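Local structure of D7 protein (Aedes aegypti, 3DYE) at the L-norepinephrine site. The protein binds and sequesters host biogenic amines and leukotrienes in separate pockets, modulating blood feeding by female mosquitoes and exerting vasodilating activity. Coordinates in Å, arbitrary orientation; residue numbers count along the deposited sequence, not the author numbering.

The L-norepinephrine site. Residues 154, 158, 175-176, 178, 189, 193, 248, 264-265, 268, 293. With LNR (L-norepinephrine), chain B.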
ATOM      1  N   PHE A 154       4.248 -11.279  -0.665  1.00 19.34           N
ATOM      2  CA  PHE A 154       5.015 -12.216  -1.488  1.00 19.81           C
ATOM      3  C   PHE A 154       4.363 -13.590  -1.448  1.00 19.94           C
ATOM      4  O   PHE A 154       4.191 -14.224  -2.491  1.00 20.09           O
ATOM      5  CB  PHE A 154       6.461 -12.318  -0.999  1.00 20.12           C
ATOM      6  CG  PHE A 154       7.320 -11.138  -1.366  1.00 21.15           C
ATOM      7  CD1 PHE A 154       8.486 -11.323  -2.095  1.00 22.68           C
ATOM      8  CD2 PHE A 154       6.976  -9.846  -0.974  1.00 22.24           C
ATOM      9  CE1 PHE A 154       9.294 -10.246  -2.430  1.00 23.89           C
ATOM     10  CE2 PHE A 154       7.777  -8.756  -1.313  1.00 22.57           C
ATOM     11  CZ  PHE A 154       8.940  -8.959  -2.041  1.00 22.08           C
ATOM     12  N   GLU A 158       2.894 -15.783  -4.533  1.00 20.18           N
ATOM     13  CA  GLU A 158       3.494 -17.109  -4.707  1.00 21.31           C
ATOM     14  C   GLU A 158       2.430 -18.209  -4.692  1.00 21.22           C
ATOM     15  O   GLU A 158       2.467 -19.121  -5.521  1.00 21.19           O
ATOM     16  CB  GLU A 158       4.530 -17.374  -3.615  1.00 21.21           C
ATOM     17  CG  GLU A 158       5.836 -16.597  -3.784  1.00 22.60           C
ATOM     18  CD  GLU A 158       6.760 -16.731  -2.590  1.00 23.23           C
ATOM     19  OE1 GLU A 158       6.356 -17.339  -1.576  1.00 25.58           O
ATOM     20  OE2 GLU A 158       7.889 -16.215  -2.670  1.00 26.44           O
ATOM     21  N   ILE A 175      13.024 -19.077  -7.601  1.00 22.39           N
ATOM     22  CA  ILE A 175      12.410 -17.748  -7.593  1.00 21.91           C
ATOM     23  C   ILE A 175      12.818 -16.966  -6.347  1.00 22.03           C
ATOM     24  O   ILE A 175      13.243 -15.809  -6.441  1.00 21.80           O
ATOM     25  CB  ILE A 175      10.867 -17.821  -7.755  1.00 21.95           C
ATOM     26  CG1 ILE A 175      10.528 -18.207  -9.202  1.00 21.14           C
ATOM     27  CG2 ILE A 175      10.204 -16.482  -7.406  1.00 21.65           C
ATOM     28  CD1 ILE A 175       9.112 -18.662  -9.424  1.00 21.19           C
ATOM     29  N   ARG A 176      12.726 -17.616  -5.191  1.00 22.23           N
ATOM     30  CA  ARG A 176      13.046 -16.953  -3.923  1.00 22.94           C
ATOM     31  C   ARG A 176      14.540 -16.649  -3.756  1.00 23.15           C
ATOM     32  O   ARG A 176      14.932 -15.893  -2.854  1.00 24.06           O
ATOM     33  CB  ARG A 176      12.488 -17.750  -2.737  1.00 23.25           C
ATOM     34  CG  ARG A 176      10.957 -17.731  -2.674  1.00 23.63           C
ATOM     35  CD  ARG A 176      10.417 -18.221  -1.339  1.00 26.95           C
ATOM     36  NE  ARG A 176      10.956 -17.442  -0.225  1.00 29.50           N
ATOM     37  CZ  ARG A 176      10.489 -16.260   0.179  1.00 29.48           C
ATOM     38  NH1 ARG A 176       9.456 -15.688  -0.434  1.00 30.21           N
ATOM     39  NH2 ARG A 176      11.069 -15.651   1.204  1.00 29.63           N
ATOM     40  N   TYR A 178      16.160 -15.112  -6.155  1.00 21.78           N
ATOM     41  CA  TYR A 178      16.295 -14.053  -7.171  1.00 21.27           C
ATOM     42  C   TYR A 178      16.694 -14.533  -8.569  1.00 21.31           C
ATOM     43  O   TYR A 178      17.320 -13.793  -9.336  1.00 21.38           O
ATOM     44  CB  TYR A 178      17.212 -12.927  -6.674  1.00 21.11           C
ATOM     45  CG  TYR A 178      16.606 -12.165  -5.525  1.00 20.97           C
ATOM     46  CD1 TYR A 178      15.738 -11.097  -5.753  1.00 20.41           C
ATOM     47  CD2 TYR A 178      16.877 -12.529  -4.207  1.00 20.48           C
ATOM     48  CE1 TYR A 178      15.166 -10.396  -4.706  1.00 20.07           C
ATOM     49  CE2 TYR A 178      16.307 -11.836  -3.145  1.00 20.92           C
ATOM     50  CZ  TYR A 178      15.460 -10.765  -3.400  1.00 21.03           C
ATOM     51  OH  TYR A 178      14.889 -10.088  -2.351  1.00 22.02           O
ATOM     52  N   HIS A 189       3.404 -13.295 -12.113  1.00 18.20           N
ATOM     53  CA  HIS A 189       3.747 -13.341 -10.699  1.00 17.79           C
ATOM     54  C   HIS A 189       4.508 -12.077 -10.280  1.00 17.90           C
ATOM     55  O   HIS A 189       4.202 -11.463  -9.262  1.00 17.21           O
ATOM     56  CB  HIS A 189       4.575 -14.592 -10.399  1.00 17.85           C
ATOM     57  CG  HIS A 189       5.228 -14.570  -9.052  1.00 17.95           C
ATOM     58  ND1 HIS A 189       4.526 -14.762  -7.881  1.00 19.54           N
ATOM     59  CD2 HIS A 189       6.514 -14.357  -8.689  1.00 19.07           C
ATOM     60  CE1 HIS A 189       5.352 -14.674  -6.856  1.00 18.48           C
ATOM     61  NE2 HIS A 189       6.565 -14.423  -7.318  1.00 19.17           N
ATOM     62  N   VAL A 193       3.688  -9.123  -7.497  1.00 18.57           N
ATOM     63  CA  VAL A 193       4.557  -8.697  -6.394  1.00 18.72           C
ATOM     64  C   VAL A 193       4.873  -7.205  -6.511  1.00 18.26           C
ATOM     65  O   VAL A 193       4.707  -6.456  -5.547  1.00 18.33           O
ATOM     66  CB  VAL A 193       5.864  -9.542  -6.302  1.00 18.39           C
ATOM     67  CG1 VAL A 193       6.790  -9.000  -5.211  1.00 19.61           C
ATOM     68  CG2 VAL A 193       5.530 -11.001  -6.007  1.00 19.94           C
ATOM     69  N   TYR A 248      11.937  -5.484 -12.400  1.00 18.22           N
ATOM     70  CA  TYR A 248      12.462  -6.492 -11.486  1.00 18.12           C
ATOM     71  C   TYR A 248      13.760  -7.096 -12.039  1.00 18.29           C
ATOM     72  O   TYR A 248      14.786  -7.127 -11.353  1.00 18.17           O
ATOM     73  CB  TYR A 248      11.423  -7.587 -11.239  1.00 18.50           C
ATOM     74  CG  TYR A 248      11.930  -8.702 -10.354  1.00 17.92           C
ATOM     75  CD1 TYR A 248      12.004  -8.540  -8.976  1.00 18.76           C
ATOM     76  CD2 TYR A 248      12.341  -9.922 -10.903  1.00 18.81           C
ATOM     77  CE1 TYR A 248      12.472  -9.567  -8.158  1.00 19.26           C
ATOM     78  CE2 TYR A 248      12.816 -10.953 -10.097  1.00 18.62           C
ATOM     79  CZ  TYR A 248      12.880 -10.767  -8.729  1.00 19.72           C
ATOM     80  OH  TYR A 248      13.347 -11.788  -7.935  1.00 20.14           O
ATOM     81  N   PHE A 264      14.440  -5.478  -0.726  1.00 18.10           N
ATOM     82  CA  PHE A 264      13.281  -6.286  -1.141  1.00 18.31           C
ATOM     83  C   PHE A 264      12.966  -7.316  -0.053  1.00 18.39           C
ATOM     84  O   PHE A 264      11.798  -7.530   0.286  1.00 17.97           O
ATOM     85  CB  PHE A 264      13.616  -6.978  -2.470  1.00 18.72           C
ATOM     86  CG  PHE A 264      12.436  -7.208  -3.396  1.00 19.12           C
ATOM     87  CD1 PHE A 264      11.658  -6.146  -3.860  1.00 21.61           C
ATOM     88  CD2 PHE A 264      12.153  -8.492  -3.858  1.00 20.07           C
ATOM     89  CE1 PHE A 264      10.596  -6.367  -4.748  1.00 21.42           C
ATOM     90  CE2 PHE A 264      11.099  -8.719  -4.752  1.00 20.38           C
ATOM     91  CZ  PHE A 264      10.318  -7.652  -5.192  1.00 21.76           C
ATOM     92  N   ASP A 265      14.011  -7.941   0.497  1.00 18.22           N
ATOM     93  CA  ASP A 265      13.865  -8.885   1.620  1.00 18.21           C
ATOM     94  C   ASP A 265      13.210  -8.236   2.844  1.00 17.94           C
ATOM     95  O   ASP A 265      12.305  -8.811   3.449  1.00 17.12           O
ATOM     96  CB  ASP A 265      15.218  -9.495   2.025  1.00 18.61           C
ATOM     97  CG  ASP A 265      15.700 -10.582   1.063  1.00 19.78           C
ATOM     98  OD1 ASP A 265      14.955 -10.985   0.139  1.00 21.87           O
ATOM     99  OD2 ASP A 265      16.846 -11.045   1.241  1.00 21.85           O
ATOM    100  N   GLU A 268       9.555  -7.565   2.125  1.00 18.74           N
ATOM    101  CA  GLU A 268       8.790  -8.810   2.304  1.00 20.02           C
ATOM    102  C   GLU A 268       8.358  -8.997   3.760  1.00 19.62           C
ATOM    103  O   GLU A 268       7.190  -9.275   4.033  1.00 19.63           O
ATOM    104  CB  GLU A 268       9.589 -10.023   1.831  1.00 20.15           C
ATOM    105  CG  GLU A 268       8.759 -11.310   1.798  1.00 21.52           C
ATOM    106  CD  GLU A 268       9.569 -12.561   1.510  1.00 22.66           C
ATOM    107  OE1 GLU A 268      10.783 -12.461   1.237  1.00 25.84           O
ATOM    108  OE2 GLU A 268       8.979 -13.662   1.556  1.00 25.14           O
ATOM    109  N   VAL A 293      13.725 -14.346   6.562  1.00 42.62           N
ATOM    110  CA  VAL A 293      13.557 -14.625   5.134  1.00 42.73           C
ATOM    111  C   VAL A 293      14.020 -16.044   4.784  1.00 43.07           C
ATOM    112  O   VAL A 293      13.394 -16.716   3.963  1.00 43.03           O
ATOM    113  CB  VAL A 293      14.250 -13.545   4.254  1.00 42.65           C
ATOM    114  CG1 VAL A 293      14.250 -13.935   2.781  1.00 42.31           C
ATOM    115  CG2 VAL A 293      13.557 -12.200   4.432  1.00 42.41           C
TER
HETATM  116  OAC LNR B 600       8.244 -14.512  -5.088  1.00 32.75           O
HETATM  117  CAJ LNR B 600       9.379 -13.765  -5.125  1.00 33.15           C
HETATM  118  CAG LNR B 600      10.242 -13.723  -4.032  1.00 33.19           C
HETATM  119  CAI LNR B 600       9.714 -13.031  -6.248  1.00 33.02           C
HETATM  120  OAB LNR B 600       8.927 -13.029  -7.358  1.00 33.49           O
HETATM  121  CAE LNR B 600      10.887 -12.288  -6.234  1.00 33.19           C
HETATM  122  CAF LNR B 600      11.659 -12.276  -5.199  1.00 32.69           C
HETATM  123  CAK LNR B 600      11.393 -12.939  -4.120  1.00 33.04           C
HETATM  124  CAL LNR B 600      12.357 -12.837  -2.998  1.00 32.18           C
HETATM  125  OAD LNR B 600      13.510 -13.607  -3.328  1.00 32.45           O
HETATM  126  CAH LNR B 600      11.775 -13.315  -1.669  1.00 31.13           C
HETATM  127  NAA LNR B 600      12.589 -12.826  -0.571  1.00 25.41           N
HETATM  128  O   HOH W   1      14.248 -15.072  -0.392  1.00 29.59           O
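The biogenic-amine pocket of the C-terminal odorant-binding-protein-like domain is lined by helices 153-161, 184-196, 243-252, 257-271 and 286-300 and by the loop after helix 172-175, and it buries L-norepinephrine almost completely. At the catechol end, His189 turns its ring in with CG anti to the backbone N (chi1 167°), so that NE2 sits between both phenolic hydroxyls, 2.7 Å from LNR OAB and 2.8 Å from LNR OAC. The OAC bond lies at the ring edge, in plane, and is the straighter; OAB is tilted out of that plane. OAC also donates to Glu158 OE2 (3.0 Å) on the anti lone pair, while the syn lone pair of this carboxylate oxygen takes Arg176 NH1 in a salt bridge. Arg176 thus positions Glu158 and, with its chain bent at chi3 (57°), reaches Glu268 as well: NH1 and NH2 both meet OE2, end-on. The guanidinium lays one face, toward its rim, against LNR CAH; its charge is probably offset by Glu158, Glu268 and Asp265, favouring a protonated amine. Glu268, extended from a CG anti to the backbone N, receives the amine NAA on OE1 at 2.6 Å, from above the carboxylate plane. NAA bonds weakly to Asp265 OD1, which Tyr178 OH meets from above the carboxylate plane. The side-chain hydroxyl OAD lies over the Tyr178 ring, toward its rim, and donates to Arg176 O (2.7 Å) from above the carbonyl plane. Phe154 points its CD1-CE1 edge at one catechol face, planes at 88°, CD1 3.5 Å from LNR CAG; Val193 CG1 over the centre of one of its own faces and Glu268 CG toward the rim of the other help fix its rotation. Phe264 CE2 comes over the CAE-CAF rim of the same catechol face, Tyr248 CZ and OH meet that rim from outside, and Ile175 CG2 covers the opposite face near CAJ. Water 1 bridges the amine to the Arg176 carbonyl, 2.8 Å from LNR NAA and 2.7 Å from Arg176 O.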